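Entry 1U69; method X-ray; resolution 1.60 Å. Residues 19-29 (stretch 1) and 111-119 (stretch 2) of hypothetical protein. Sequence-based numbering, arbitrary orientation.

Stretch 1 (19-29) EAATFYAETFP
Stretch 2, residues 111-119: RDKWGISWQ

Residues 19-27 are helical, with phi/psi near -60/-45 for most of their length. Phe-28 is the first residue to leave helical angles, at -93/152. Stretch 2 makes a type I beta turn from Asp-112 to Gly-115, then enters a strand at Ser-117. Gly-115 has a positive phi of 89°. The CA atoms come nearest at Ala-20 and Trp-114, 7.5 Å apart.

Asp-112 (chi1 p) is the polar centre. Its OD1 accepts from Trp-114 N at 2.9 Å and from Ile-116 N at 3.0 Å, which ties the carboxylate to the turn. Its OD2 accepts from Trp-118 NE1 at 3.0 Å, nearly straight at 170°. Tyr-24 OH also donates to Asp-112 OD2, at 2.6 Å, near the plane of the tyrosine ring. This short bond joins the helix to the turn. Tyr-24 OH has a further hydrogen bond elsewhere in the structure. In the backbone, Gly-115 N donates to Asp-112 O and Asp-112 N to Ile-116 O, both at 2.9 Å.

At the exposed end, Glu-19 (chi1 t, chi2 t) uses both carboxylate oxygens. OE2 forms a salt bridge with Lys-113 NZ at 2.8 Å; the lysine side chain is extended, all t. OE1 accepts from water 1 at 2.9 Å. The same water accepts from Trp-114 NE1 at 3.1 Å, so the indole donor is satisfied through solvent.

Aromatic packing fills the rest. Tyr-24, Phe-28, Trp-114 and Trp-118 all have chi1 m; Phe-23 is t. Ala-20 CB lies over the Trp-114 six-membered ring, 3.7 Å from its centroid. Phe-23 CD2 meets Trp-114 CZ3 at 3.7 Å. Trp-118 turns an edge to the Tyr-24 face, with planes at 61°. Phe-28 stacks, offset, on the Trp-118 six-membered ring, centroids 4.4 Å apart and planes at 20°.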

# COMPACT_ATOMS: atom_id res chain seq x y z
N GLU A 19 1.79 14.38 -21.48
CA GLU A 19 0.36 14.64 -21.61
C GLU A 19 -0.43 13.63 -20.79
O GLU A 19 -1.38 14.00 -20.11
CB GLU A 19 -0.12 14.58 -23.07
CG GLU A 19 -1.63 14.87 -23.22
CD GLU A 19 -2.17 14.59 -24.61
OE1 GLU A 19 -1.38 14.61 -25.59
OE2 GLU A 19 -3.40 14.36 -24.73
N ALA A 20 -0.05 12.35 -20.90
CA ALA A 20 -0.72 11.27 -20.18
C ALA A 20 -0.60 11.46 -18.69
O ALA A 20 -1.59 11.43 -17.98
CB ALA A 20 -0.16 9.94 -20.59
N ALA A 21 0.63 11.66 -18.21
CA ALA A 21 0.90 11.83 -16.78
C ALA A 21 0.11 13.01 -16.21
O ALA A 21 -0.46 12.93 -15.12
CB ALA A 21 2.38 12.03 -16.55
N THR A 22 0.08 14.09 -16.97
CA THR A 22 -0.63 15.29 -16.57
C THR A 22 -2.12 14.99 -16.48
O THR A 22 -2.79 15.41 -15.54
CB THR A 22 -0.37 16.42 -17.57
OG1 THR A 22 1.02 16.75 -17.56
CG2 THR A 22 -1.08 17.68 -17.14
N PHE A 23 -2.65 14.28 -17.47
CA PHE A 23 -4.05 13.87 -17.46
C PHE A 23 -4.38 13.00 -16.25
O PHE A 23 -5.40 13.20 -15.60
CB PHE A 23 -4.40 13.12 -18.76
CG PHE A 23 -5.78 12.51 -18.77
CD1 PHE A 23 -6.90 13.29 -18.94
CD2 PHE A 23 -5.96 11.15 -18.60
CE1 PHE A 23 -8.17 12.72 -18.93
CE2 PHE A 23 -7.23 10.58 -18.60
CZ PHE A 23 -8.33 11.37 -18.76
N TYR A 24 -3.52 12.04 -15.94
CA TYR A 24 -3.81 11.15 -14.83
C TYR A 24 -3.81 11.97 -13.54
O TYR A 24 -4.64 11.76 -12.66
CB TYR A 24 -2.79 10.03 -14.72
CG TYR A 24 -2.62 9.12 -15.93
CD1 TYR A 24 -3.70 8.79 -16.76
CD2 TYR A 24 -1.38 8.57 -16.22
CE1 TYR A 24 -3.53 7.95 -17.86
CE2 TYR A 24 -1.21 7.72 -17.30
CZ TYR A 24 -2.28 7.42 -18.13
OH TYR A 24 -2.09 6.57 -19.20
N ALA A 25 -2.90 12.93 -13.44
CA ALA A 25 -2.74 13.71 -12.21
C ALA A 25 -3.96 14.59 -11.92
O ALA A 25 -4.31 14.83 -10.75
CB ALA A 25 -1.47 14.53 -12.27
N GLU A 26 -4.63 15.04 -12.97
CA GLU A 26 -5.79 15.89 -12.80
C GLU A 26 -7.09 15.08 -12.74
O GLU A 26 -8.12 15.60 -12.33
CB GLU A 26 -5.84 16.97 -13.89
CG GLU A 26 -6.01 16.45 -15.29
CD GLU A 26 -5.59 17.45 -16.36
OE1 GLU A 26 -5.14 18.57 -16.02
OE2 GLU A 26 -5.72 17.10 -17.55
N THR A 27 -7.01 13.80 -13.08
CA THR A 27 -8.17 12.92 -13.15
C THR A 27 -8.36 12.11 -11.87
O THR A 27 -9.43 12.09 -11.31
CB THR A 27 -8.04 11.95 -14.34
OG1 THR A 27 -8.15 12.69 -15.56
CG2 THR A 27 -9.20 10.95 -14.40
N PHE A 28 -7.31 11.42 -11.44
CA PHE A 28 -7.42 10.53 -10.30
C PHE A 28 -7.04 11.24 -9.02
O PHE A 28 -6.20 12.15 -9.02
CB PHE A 28 -6.51 9.32 -10.51
CG PHE A 28 -6.86 8.51 -11.71
CD1 PHE A 28 -7.95 7.66 -11.69
CD2 PHE A 28 -6.09 8.58 -12.86
CE1 PHE A 28 -8.27 6.89 -12.81
CE2 PHE A 28 -6.41 7.84 -13.99
CZ PHE A 28 -7.49 6.99 -13.96
N PRO A 29 -7.60 10.80 -7.89
CA PRO A 29 -7.20 11.35 -6.60
C PRO A 29 -5.77 10.94 -6.24
O PRO A 29 -5.27 9.92 -6.76
CB PRO A 29 -8.18 10.68 -5.64
CG PRO A 29 -8.51 9.39 -6.29
CD PRO A 29 -8.58 9.71 -7.75
N ARG A 111 -10.39 1.72 -21.52
CA ARG A 111 -9.09 2.01 -22.09
C ARG A 111 -8.92 3.51 -22.24
O ARG A 111 -9.85 4.20 -22.63
CB ARG A 111 -8.97 1.33 -23.45
CG ARG A 111 -9.07 -0.16 -23.38
CD ARG A 111 -8.15 -0.90 -24.32
NE ARG A 111 -8.53 -0.63 -25.70
CZ ARG A 111 -9.14 -1.49 -26.51
NH1 ARG A 111 -9.43 -2.73 -26.11
NH2 ARG A 111 -9.44 -1.10 -27.73
N ASP A 112 -7.73 4.01 -21.93
CA ASP A 112 -7.47 5.44 -22.09
C ASP A 112 -7.00 5.79 -23.50
O ASP A 112 -6.86 4.93 -24.38
CB ASP A 112 -6.55 6.00 -20.98
CG ASP A 112 -5.11 5.53 -21.06
OD1 ASP A 112 -4.63 5.14 -22.16
OD2 ASP A 112 -4.36 5.59 -20.04
N LYS A 113 -6.78 7.08 -23.70
CA LYS A 113 -6.40 7.65 -24.98
C LYS A 113 -5.15 7.01 -25.57
O LYS A 113 -5.00 6.97 -26.79
CB LYS A 113 -6.15 9.15 -24.79
CG LYS A 113 -5.70 9.91 -26.02
CD LYS A 113 -5.79 11.41 -25.80
CE LYS A 113 -5.41 12.17 -27.05
NZ LYS A 113 -5.19 13.60 -26.77
N TRP A 114 -4.26 6.52 -24.70
CA TRP A 114 -2.95 5.99 -25.09
C TRP A 114 -2.97 4.47 -25.13
O TRP A 114 -1.95 3.82 -25.37
CB TRP A 114 -1.87 6.55 -24.13
CG TRP A 114 -1.97 8.04 -24.12
CD1 TRP A 114 -1.45 8.90 -25.04
CD2 TRP A 114 -2.74 8.85 -23.22
NE1 TRP A 114 -1.82 10.20 -24.75
CE2 TRP A 114 -2.61 10.20 -23.64
CE3 TRP A 114 -3.51 8.58 -22.08
CZ2 TRP A 114 -3.22 11.25 -22.97
CZ3 TRP A 114 -4.12 9.62 -21.43
CH2 TRP A 114 -3.97 10.95 -21.87
N GLY A 115 -4.17 3.90 -24.96
CA GLY A 115 -4.40 2.48 -25.10
C GLY A 115 -4.20 1.66 -23.85
O GLY A 115 -4.28 0.43 -23.94
N ILE A 116 -3.97 2.30 -22.71
CA ILE A 116 -3.71 1.58 -21.46
C ILE A 116 -5.04 1.16 -20.85
O ILE A 116 -6.00 1.94 -20.84
CB ILE A 116 -2.90 2.46 -20.51
CG1 ILE A 116 -1.48 2.61 -21.08
CG2 ILE A 116 -2.88 1.87 -19.10
CD1 ILE A 116 -0.78 3.81 -20.62
N SER A 117 -5.10 -0.06 -20.35
CA SER A 117 -6.32 -0.59 -19.75
C SER A 117 -6.47 -0.19 -18.28
O SER A 117 -5.53 -0.31 -17.49
CB SER A 117 -6.35 -2.12 -19.84
OG SER A 117 -6.63 -2.58 -21.17
N TRP A 118 -7.65 0.29 -17.93
CA TRP A 118 -8.03 0.58 -16.56
C TRP A 118 -9.26 -0.24 -16.22
O TRP A 118 -10.09 -0.48 -17.09
CB TRP A 118 -8.38 2.07 -16.41
CG TRP A 118 -7.24 2.97 -16.65
CD1 TRP A 118 -6.74 3.36 -17.86
CD2 TRP A 118 -6.40 3.58 -15.66
NE1 TRP A 118 -5.66 4.19 -17.68
CE2 TRP A 118 -5.43 4.34 -16.35
CE3 TRP A 118 -6.39 3.57 -14.26
CZ2 TRP A 118 -4.45 5.08 -15.68
CZ3 TRP A 118 -5.40 4.31 -13.61
CH2 TRP A 118 -4.45 5.04 -14.32
N GLN A 119 -9.36 -0.68 -14.97
CA GLN A 119 -10.57 -1.27 -14.42
C GLN A 119 -11.07 -0.35 -13.31
O GLN A 119 -10.32 -0.02 -12.40
CB GLN A 119 -10.30 -2.65 -13.82
CG GLN A 119 -9.84 -3.70 -14.81
CD GLN A 119 -9.50 -4.98 -14.09
OE1 GLN A 119 -10.36 -5.55 -13.41
NE2 GLN A 119 -8.24 -5.43 -14.19
O HOH W 1 -1.71 12.19 -27.13